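Local coordinates for hypothetical protein (Staphylococcus aureus subsp. aureus, PDB 1QYI), which is of unknown function but carries a HAD-hydrolase-like region, consistent with a phosphatase or related hydrolase of the HAD superfamily, at residues Val269-Asn274 with Asn297-Tyr302; His88-Leu93 with Thr157-Ser162; Phe19-Leu24 with Gln182-Gly187. All coordinates share one frame; numbering follows the deposited sequence.

How the contacts relate
The three contacts do not touch. Contact 2 lies between the two segments of contact 3 in sequence, and contact 1 follows both. Contact 3 lies nearest the centre of the chain, about 10 Å from it, where helix 16-31, which comes after the first strand of the parallel sheet, packs on helix 172-195. The residues between its segments form helices and loops but no strands, probably as in the cap insertions of HAD proteins. Contact 2 joins two parts of this region. The centres of contacts 2 and 3 are 26 Å apart, and their nearest atoms about 9 Å. Contact 1 belongs to the part that holds the sheet, with its centre 28 Å from that of contact 3 and 44 Å from that of contact 2.

Contact 1 (Val269-Asn274 with Asn297-Tyr302); sequences VLEAEN and NNRDKY
Ala272, on helix 266-275, lies nearest Tyr302 at the start of helix 302-307, with their CA atoms 6.5 Å apart. The first helix follows the outermost strand 263-264 of the parallel sheet. Segment 297-302 joins helix 288-295 to helix 302-307, within the HAD-like range. The CB of Ala272 rests on the Tyr302 ring at CD2, 3.4 Å away, and approaches it obliquely. Within its own segment the ring is covered on one face by Arg299 CA, which lies over the ring centre. Phe288 meets the same ring edge-to-face. The far end of the ring is tied as well. Tyr302 OH bonds to Asn297 OD1 at 2.9 Å, from a position 37° out of the carbonyl plane.

The second pair is polar and lies nearer the surface. Glu271 has its CG anti to the backbone N and a bend at the next bond. This carries the carboxylate over to Arg299. Arg299 bends at chi3 to bring NH1 within 3.1 Å of Glu271 OE2. The carboxylate oxygen sits at the edge of the guanidinium, near its plane. The two flat groups are turned 49° apart, and the N-H to oxygen angle is only 129°. The hydrogen bond within this salt bridge is therefore weak. The buried part is an alanine against a tyrosine ring whose hydroxyl is bonded to Asn297 and weakly to Asp268. The charge pair lies nearer solvent, so its contribution is probably modest.

Contact 2 (His88-Leu93 with Thr157-Ser162); sequences HLIDIL and TELHVS
Leu159 spreads its two methyls over helix 77-93, one on Ile90 and one on Leu93. Leu159 CD1 meets Ile90 CG2 at 3.5 Å. Leu159 CD2 meets Leu93 CD1 at 3.8 Å. The fork of Leu159 thus spans one turn of the helix. Its side chain crosses that of Ile90 at about a right angle and that of Leu93 at a slant. Leu159 CD1 also comes to 3.6 Å from the backbone O of Ile90, so this methyl reaches the helix backbone as well as the side chain.

Ile90 touches with its short branch. CG2 is anti to the backbone N while CG1 lies beside it (chi1 -70°). The CG2 methyl of Ile90 also meets Glu158 CB at 3.9 Å, again with the side chains nearly perpendicular. It therefore bridges two successive residues. Leu93 adds its CB, which lies 4.2 Å from Leu159 CG. Only the CB of Glu158 takes part in the packing. Its carboxylate has a different role, in a salt bridge from OE1 to Lys94, just past Leu93. The contact itself is apolar, and the three hydrophobic residues are buried.

Near the end of helix 144-158, His160 leaves helical angles with a positive phi. The contact joins this region to the C-terminal part of helix 77-93. Ile90 also packs on Leu151, Phe154 and Ala155 of helix 144-158. Helix 98-106 closes the group, with Phe104 against Leu93 and Met105 against Leu159. The contact is plain helical packing, well away from the parallel sheet.

Contact 3 (Phe19-Leu24 with Gln182-Gly187); sequences FDVSAL and QEWYLG
Val21 turns CG1 anti to its own backbone N (chi1 178°), which sets this methyl against Trp184 and leaves CG2 for Tyr185. Leu24, with CG beside the backbone N, is carried over the indole of Trp184. The CG1 methyl of Val21 lies 3.3 Å from Trp184 CB. Val21 CG2 meets the Tyr185 ring obliquely, 3.9 Å from CD2, so the two methyls touch two successive residues, the CB of Trp184 and the ring of Tyr185.

Leu24 covers one face of the indole. Leu24 CB lies over the face, 3.9 Å from Trp184 NE1. Leu24 CD1 makes a CH-pi contact 4.0 Å from the centroid of the Trp184 six-membered ring, only 6° off its normal. The two side chains cross at about a right angle.

The segments 19-24 and 182-187 run with their axes 9.5 Å apart at 138°, closer to antiparallel than parallel. Leu47 from a loop touches both Leu24 and Trp184, and Lys204 makes a cation-pi contact with the indole. Between these segments the contacts are of methyls, rings and CH-pi type, so helix 16-31 and helix 172-195 are held here by shape and dispersion rather than by hydrogen bonds.

Contact 1 (Val269-Asn274 with Asn297-Tyr302)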
loop_
_atom_site.group_PDB
_atom_site.type_symbol
_atom_site.label_atom_id
_atom_site.label_comp_id
_atom_site.label_asym_id
_atom_site.label_seq_id
_atom_site.Cartn_x
_atom_site.Cartn_y
_atom_site.Cartn_z
ATOM N N VAL A 269 5.493 -13.031 7.245
ATOM C CA VAL A 269 5.830 -13.738 6.013
ATOM C C VAL A 269 7.261 -13.403 5.637
ATOM O O VAL A 269 7.997 -14.248 5.129
ATOM C CB VAL A 269 4.912 -13.351 4.821
ATOM C CG1 VAL A 269 3.474 -13.691 5.145
ATOM C CG2 VAL A 269 5.035 -11.873 4.499
ATOM N N LEU A 270 7.653 -12.164 5.908
ATOM C CA LEU A 270 8.995 -11.699 5.603
ATOM C C LEU A 270 9.999 -12.418 6.497
ATOM O O LEU A 270 11.076 -12.822 6.051
ATOM C CB LEU A 270 9.070 -10.185 5.812
ATOM C CG LEU A 270 10.393 -9.447 5.578
ATOM C CD1 LEU A 270 11.331 -9.684 6.747
ATOM C CD2 LEU A 270 11.020 -9.887 4.258
ATOM N N GLU A 271 9.643 -12.575 7.763
ATOM C CA GLU A 271 10.526 -13.249 8.684
ATOM C C GLU A 271 10.616 -14.723 8.304
ATOM O O GLU A 271 11.709 -15.279 8.175
ATOM C CB GLU A 271 10.007 -13.099 10.111
ATOM C CG GLU A 271 10.977 -13.619 11.149
ATOM C CD GLU A 271 12.425 -13.350 10.763
ATOM O OE1 GLU A 271 12.711 -12.238 10.243
ATOM O OE2 GLU A 271 13.278 -14.241 11.001
ATOM N N ALA A 272 9.459 -15.342 8.100
ATOM C CA ALA A 272 9.387 -16.752 7.736
ATOM C C ALA A 272 10.205 -17.091 6.487
ATOM O O ALA A 272 10.784 -18.169 6.401
ATOM C CB ALA A 272 7.930 -17.156 7.528
ATOM N N GLU A 273 10.253 -16.173 5.525
ATOM C CA GLU A 273 11.000 -16.413 4.292
ATOM C C GLU A 273 12.508 -16.389 4.523
ATOM O O GLU A 273 13.264 -17.085 3.847
ATOM C CB GLU A 273 10.616 -15.380 3.225
ATOM C CG GLU A 273 9.142 -15.413 2.836
ATOM C CD GLU A 273 8.758 -14.317 1.849
ATOM O OE1 GLU A 273 9.216 -13.161 2.018
ATOM O OE2 GLU A 273 7.977 -14.611 0.915
ATOM N N ASN A 274 12.946 -15.579 5.476
ATOM C CA ASN A 274 14.363 -15.491 5.785
ATOM C C ASN A 274 14.865 -16.756 6.478
ATOM O O ASN A 274 16.022 -17.124 6.327
ATOM C CB ASN A 274 14.634 -14.248 6.638
ATOM C CG ASN A 274 14.571 -12.963 5.820
ATOM O OD1 ASN A 274 15.205 -12.860 4.770
ATOM N ND2 ASN A 274 13.813 -11.979 6.299
ATOM N N ASN A 297 1.047 -17.271 16.385
ATOM C CA ASN A 297 2.117 -16.661 15.624
ATOM C C ASN A 297 3.475 -16.738 16.311
ATOM O O ASN A 297 3.968 -15.753 16.854
ATOM C CB ASN A 297 1.760 -15.212 15.303
ATOM C CG ASN A 297 2.756 -14.568 14.368
ATOM O OD1 ASN A 297 3.238 -15.197 13.420
ATOM N ND2 ASN A 297 3.051 -13.296 14.607
ATOM N N ASN A 298 4.074 -17.922 16.273
ATOM C CA ASN A 298 5.376 -18.132 16.874
ATOM C C ASN A 298 6.362 -18.744 15.878
ATOM O O ASN A 298 6.077 -19.764 15.244
ATOM C CB ASN A 298 5.242 -19.009 18.127
ATOM C CG ASN A 298 6.590 -19.460 18.675
ATOM O OD1 ASN A 298 7.543 -18.679 18.750
ATOM N ND2 ASN A 298 6.665 -20.718 19.086
ATOM N N ARG A 299 7.516 -18.091 15.750
ATOM C CA ARG A 299 8.596 -18.510 14.853
ATOM C C ARG A 299 8.798 -20.018 14.796
ATOM O O ARG A 299 9.004 -20.578 13.726
ATOM C CB ARG A 299 9.915 -17.872 15.299
ATOM C CG ARG A 299 9.994 -16.357 15.188
ATOM C CD ARG A 299 11.202 -15.833 15.968
ATOM N NE ARG A 299 12.398 -16.633 15.705
ATOM C CZ ARG A 299 13.035 -16.671 14.536
ATOM N NH1 ARG A 299 12.590 -15.941 13.520
ATOM N NH2 ARG A 299 14.100 -17.447 14.377
ATOM N N ASP A 300 8.741 -20.650 15.960
ATOM C CA ASP A 300 8.953 -22.075 16.103
ATOM C C ASP A 300 7.919 -22.963 15.453
ATOM O O ASP A 300 8.073 -24.183 15.423
ATOM C CB ASP A 300 9.056 -22.428 17.585
ATOM C CG ASP A 300 10.087 -21.591 18.308
ATOM O OD1 ASP A 300 11.207 -21.429 17.773
ATOM O OD2 ASP A 300 9.785 -21.101 19.415
ATOM N N LYS A 301 6.860 -22.371 14.926
ATOM C CA LYS A 301 5.814 -23.177 14.304
ATOM C C LYS A 301 5.675 -22.869 12.830
ATOM O O LYS A 301 4.914 -23.520 12.125
ATOM C CB LYS A 301 4.490 -22.917 15.010
ATOM C CG LYS A 301 4.608 -22.886 16.516
ATOM C CD LYS A 301 3.316 -22.404 17.116
ATOM C CE LYS A 301 3.497 -21.957 18.549
ATOM N NZ LYS A 301 2.522 -20.876 18.871
ATOM N N TYR A 302 6.432 -21.883 12.368
ATOM C CA TYR A 302 6.386 -21.474 10.977
ATOM C C TYR A 302 6.535 -22.606 9.975
ATOM O O TYR A 302 5.711 -22.747 9.071
ATOM C CB TYR A 302 7.444 -20.408 10.731
ATOM C CG TYR A 302 7.038 -19.048 11.244
ATOM C CD1 TYR A 302 6.010 -18.907 12.174
ATOM C CD2 TYR A 302 7.703 -17.906 10.824
ATOM C CE1 TYR A 302 5.657 -17.660 12.673
ATOM C CE2 TYR A 302 7.362 -16.655 11.317
ATOM C CZ TYR A 302 6.340 -16.538 12.246
ATOM O OH TYR A 302 6.022 -15.303 12.757
#

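Contact 2 (His88-Leu93 with Thr157-Ser162)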
loop_
_atom_site.group_PDB
_atom_site.type_symbol
_atom_site.label_atom_id
_atom_site.label_comp_id
_atom_site.label_asym_id
_atom_site.label_seq_id
_atom_site.Cartn_x
_atom_site.Cartn_y
_atom_site.Cartn_z
ATOM N N HIS A 88 7.996 14.344 -14.146
ATOM C CA HIS A 88 8.005 15.784 -13.968
ATOM C C HIS A 88 9.425 16.282 -13.795
ATOM O O HIS A 88 9.747 17.393 -14.206
ATOM C CB HIS A 88 7.174 16.193 -12.758
ATOM C CG HIS A 88 5.708 15.981 -12.940
ATOM N ND1 HIS A 88 5.054 16.301 -14.118
ATOM C CD2 HIS A 88 4.761 15.497 -12.112
ATOM C CE1 HIS A 88 3.778 16.019 -13.998
ATOM N NE2 HIS A 88 3.564 15.527 -12.788
ATOM N N LEU A 89 10.277 15.462 -13.188
ATOM C CA LEU A 89 11.654 15.860 -12.984
ATOM C C LEU A 89 12.321 15.966 -14.346
ATOM O O LEU A 89 12.936 16.979 -14.667
ATOM C CB LEU A 89 12.392 14.840 -12.111
ATOM C CG LEU A 89 13.880 15.147 -11.890
ATOM C CD1 LEU A 89 14.031 16.515 -11.274
ATOM C CD2 LEU A 89 14.502 14.086 -11.021
ATOM N N ILE A 90 12.188 14.913 -15.144
ATOM C CA ILE A 90 12.764 14.876 -16.485
ATOM C C ILE A 90 12.233 16.075 -17.296
ATOM O O ILE A 90 12.954 16.664 -18.097
ATOM C CB ILE A 90 12.403 13.520 -17.201
ATOM C CG1 ILE A 90 13.161 12.376 -16.547
ATOM C CG2 ILE A 90 12.768 13.568 -18.678
ATOM C CD1 ILE A 90 12.550 11.016 -16.793
ATOM N N ASP A 91 10.974 16.436 -17.055
ATOM C CA ASP A 91 10.322 17.540 -17.749
ATOM C C ASP A 91 10.946 18.899 -17.406
ATOM O O ASP A 91 11.085 19.775 -18.267
ATOM C CB ASP A 91 8.822 17.534 -17.418
ATOM C CG ASP A 91 8.011 18.394 -18.366
ATOM O OD1 ASP A 91 8.353 18.444 -19.572
ATOM O OD2 ASP A 91 7.007 18.986 -17.921
ATOM N N ILE A 92 11.313 19.067 -16.141
ATOM C CA ILE A 92 11.930 20.294 -15.658
ATOM C C ILE A 92 13.401 20.327 -16.097
ATOM O O ILE A 92 13.950 21.394 -16.381
ATOM C CB ILE A 92 11.841 20.383 -14.099
ATOM C CG1 ILE A 92 10.381 20.353 -13.666
ATOM C CG2 ILE A 92 12.489 21.666 -13.593
ATOM C CD1 ILE A 92 10.185 20.327 -12.173
ATOM N N LEU A 93 14.035 19.159 -16.159
ATOM C CA LEU A 93 15.437 19.076 -16.559
ATOM C C LEU A 93 15.676 19.354 -18.037
ATOM O O LEU A 93 16.801 19.656 -18.437
ATOM C CB LEU A 93 16.012 17.705 -16.221
ATOM C CG LEU A 93 16.135 17.412 -14.736
ATOM C CD1 LEU A 93 16.496 15.956 -14.562
ATOM C CD2 LEU A 93 17.179 18.314 -14.103
ATOM N N THR A 157 16.727 9.785 -23.918
ATOM C CA THR A 157 16.347 10.450 -25.165
ATOM C C THR A 157 15.939 11.915 -24.936
ATOM O O THR A 157 16.281 12.795 -25.730
ATOM C CB THR A 157 15.189 9.706 -25.894
ATOM O OG1 THR A 157 14.034 9.662 -25.051
ATOM C CG2 THR A 157 15.603 8.278 -26.252
ATOM N N GLU A 158 15.220 12.176 -23.849
ATOM C CA GLU A 158 14.787 13.532 -23.529
ATOM C C GLU A 158 15.931 14.416 -23.038
ATOM O O GLU A 158 16.090 15.550 -23.481
ATOM C CB GLU A 158 13.681 13.493 -22.477
ATOM C CG GLU A 158 12.376 12.942 -23.000
ATOM C CD GLU A 158 11.848 13.753 -24.160
ATOM O OE1 GLU A 158 11.706 14.982 -23.992
ATOM O OE2 GLU A 158 11.578 13.167 -25.231
ATOM N N LEU A 159 16.730 13.891 -22.119
ATOM C CA LEU A 159 17.845 14.645 -21.578
ATOM C C LEU A 159 19.116 14.528 -22.414
ATOM O O LEU A 159 20.154 15.087 -22.060
ATOM C CB LEU A 159 18.105 14.199 -20.141
ATOM C CG LEU A 159 17.254 14.899 -19.076
ATOM C CD1 LEU A 159 15.819 15.095 -19.549
ATOM C CD2 LEU A 159 17.301 14.071 -17.804
ATOM N N HIS A 160 19.018 13.819 -23.535
ATOM C CA HIS A 160 20.148 13.615 -24.443
ATOM C C HIS A 160 21.393 13.115 -23.729
ATOM O O HIS A 160 22.497 13.600 -23.970
ATOM C CB HIS A 160 20.472 14.906 -25.206
ATOM C CG HIS A 160 19.471 15.237 -26.274
ATOM N ND1 HIS A 160 19.308 14.466 -27.399
ATOM C CD2 HIS A 160 18.548 16.225 -26.347
ATOM C CE1 HIS A 160 18.318 14.963 -28.128
ATOM N NE2 HIS A 160 17.842 16.025 -27.513
ATOM N N VAL A 161 21.202 12.138 -22.852
ATOM C CA VAL A 161 22.305 11.554 -22.106
ATOM C C VAL A 161 22.268 10.040 -22.303
ATOM O O VAL A 161 21.406 9.532 -23.019
ATOM C CB VAL A 161 22.203 11.901 -20.607
ATOM C CG1 VAL A 161 21.177 11.007 -19.926
ATOM C CG2 VAL A 161 23.559 11.780 -19.962
ATOM N N SER A 162 23.187 9.318 -21.671
ATOM C CA SER A 162 23.232 7.866 -21.831
ATOM C C SER A 162 23.133 7.078 -20.530
ATOM O O SER A 162 22.730 5.913 -20.531
ATOM C CB SER A 162 24.512 7.467 -22.573
ATOM O OG SER A 162 25.659 7.972 -21.918
#

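Contact 3 (Phe19-Leu24 with Gln182-Gly187)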
loop_
_atom_site.group_PDB
_atom_site.type_symbol
_atom_site.label_atom_id
_atom_site.label_comp_id
_atom_site.label_asym_id
_atom_site.label_seq_id
_atom_site.Cartn_x
_atom_site.Cartn_y
_atom_site.Cartn_z
ATOM N N PHE A 19 -2.761 6.097 -1.527
ATOM C CA PHE A 19 -2.752 6.888 -2.756
ATOM C C PHE A 19 -2.651 8.383 -2.411
ATOM O O PHE A 19 -2.058 9.167 -3.163
ATOM C CB PHE A 19 -4.018 6.598 -3.569
ATOM C CG PHE A 19 -4.313 5.125 -3.730
ATOM C CD1 PHE A 19 -3.310 4.234 -4.116
ATOM C CD2 PHE A 19 -5.594 4.630 -3.501
ATOM C CE1 PHE A 19 -3.578 2.878 -4.269
ATOM C CE2 PHE A 19 -5.871 3.274 -3.651
ATOM C CZ PHE A 19 -4.860 2.393 -4.037
ATOM N N ASP A 20 -3.231 8.767 -1.274
ATOM C CA ASP A 20 -3.178 10.143 -0.795
ATOM C C ASP A 20 -1.717 10.468 -0.490
ATOM O O ASP A 20 -1.132 11.372 -1.084
ATOM C CB ASP A 20 -3.976 10.302 0.505
ATOM C CG ASP A 20 -5.440 10.583 0.278
ATOM O OD1 ASP A 20 -5.950 10.410 -0.861
ATOM O OD2 ASP A 20 -6.088 10.973 1.272
ATOM N N VAL A 21 -1.129 9.728 0.445
ATOM C CA VAL A 21 0.256 9.979 0.809
ATOM C C VAL A 21 1.112 9.928 -0.454
ATOM O O VAL A 21 1.985 10.772 -0.647
ATOM C CB VAL A 21 0.777 8.973 1.845
ATOM C CG1 VAL A 21 2.235 9.259 2.155
ATOM C CG2 VAL A 21 -0.058 9.082 3.117
ATOM N N SER A 22 0.850 8.959 -1.327
ATOM C CA SER A 22 1.610 8.868 -2.560
ATOM C C SER A 22 1.544 10.213 -3.310
ATOM O O SER A 22 2.572 10.717 -3.793
ATOM C CB SER A 22 1.072 7.735 -3.433
ATOM O OG SER A 22 1.724 7.718 -4.703
ATOM N N ALA A 23 0.347 10.802 -3.390
ATOM C CA ALA A 23 0.165 12.098 -4.060
ATOM C C ALA A 23 0.924 13.210 -3.332
ATOM O O ALA A 23 1.634 13.993 -3.958
ATOM C CB ALA A 23 -1.323 12.452 -4.139
ATOM N N LEU A 24 0.758 13.280 -2.013
ATOM C CA LEU A 24 1.447 14.287 -1.205
ATOM C C LEU A 24 2.954 14.173 -1.344
ATOM O O LEU A 24 3.674 15.164 -1.258
ATOM C CB LEU A 24 1.095 14.142 0.275
ATOM C CG LEU A 24 -0.243 14.680 0.760
ATOM C CD1 LEU A 24 -0.205 14.765 2.284
ATOM C CD2 LEU A 24 -0.479 16.066 0.167
ATOM N N GLN A 182 7.234 7.420 3.640
ATOM C CA GLN A 182 7.190 6.732 4.919
ATOM C C GLN A 182 7.016 7.699 6.087
ATOM O O GLN A 182 6.288 7.405 7.040
ATOM C CB GLN A 182 8.450 5.865 5.092
ATOM C CG GLN A 182 8.487 4.661 4.151
ATOM C CD GLN A 182 7.403 3.634 4.456
ATOM O OE1 GLN A 182 7.569 2.798 5.342
ATOM N NE2 GLN A 182 6.279 3.706 3.737
ATOM N N GLU A 183 7.667 8.857 6.022
ATOM C CA GLU A 183 7.524 9.821 7.102
ATOM C C GLU A 183 6.111 10.389 7.048
ATOM O O GLU A 183 5.463 10.590 8.076
ATOM C CB GLU A 183 8.556 10.943 6.992
ATOM C CG GLU A 183 9.187 11.233 8.329
ATOM C CD GLU A 183 10.119 12.426 8.320
ATOM O OE1 GLU A 183 11.081 12.430 7.522
ATOM O OE2 GLU A 183 9.890 13.354 9.123
ATOM N N TRP A 184 5.641 10.640 5.833
ATOM C CA TRP A 184 4.295 11.140 5.619
ATOM C C TRP A 184 3.302 10.166 6.261
ATOM O O TRP A 184 2.420 10.565 7.017
ATOM C CB TRP A 184 4.021 11.228 4.119
ATOM C CG TRP A 184 4.162 12.611 3.518
ATOM C CD1 TRP A 184 4.715 12.933 2.313
ATOM C CD2 TRP A 184 3.638 13.829 4.063
ATOM N NE1 TRP A 184 4.554 14.282 2.069
ATOM C CE2 TRP A 184 3.890 14.849 3.117
ATOM C CE3 TRP A 184 2.959 14.151 5.245
ATOM C CZ2 TRP A 184 3.508 16.169 3.327
ATOM C CZ3 TRP A 184 2.578 15.463 5.455
ATOM C CH2 TRP A 184 2.848 16.459 4.488
ATOM N N TYR A 185 3.476 8.882 5.969
ATOM C CA TYR A 185 2.590 7.852 6.483
ATOM C C TYR A 185 2.770 7.495 7.958
ATOM O O TYR A 185 1.855 7.695 8.759
ATOM C CB TYR A 185 2.722 6.592 5.627
ATOM C CG TYR A 185 1.534 5.649 5.685
ATOM C CD1 TYR A 185 1.332 4.801 6.774
ATOM C CD2 TYR A 185 0.619 5.598 4.634
ATOM C CE1 TYR A 185 0.246 3.920 6.807
ATOM C CE2 TYR A 185 -0.462 4.731 4.656
ATOM C CZ TYR A 185 -0.642 3.893 5.739
ATOM O OH TYR A 185 -1.697 3.015 5.732
ATOM N N LEU A 186 3.930 6.956 8.322
ATOM C CA LEU A 186 4.170 6.563 9.713
ATOM C C LEU A 186 4.306 7.751 10.653
ATOM O O LEU A 186 4.029 7.640 11.849
ATOM C CB LEU A 186 5.435 5.712 9.815
ATOM C CG LEU A 186 5.561 4.544 8.834
ATOM C CD1 LEU A 186 6.983 4.013 8.879
ATOM C CD2 LEU A 186 4.548 3.447 9.165
ATOM N N GLY A 187 4.721 8.889 10.112
ATOM C CA GLY A 187 4.926 10.054 10.950
ATOM C C GLY A 187 6.377 10.038 11.404
ATOM O O GLY A 187 7.013 8.991 11.389
#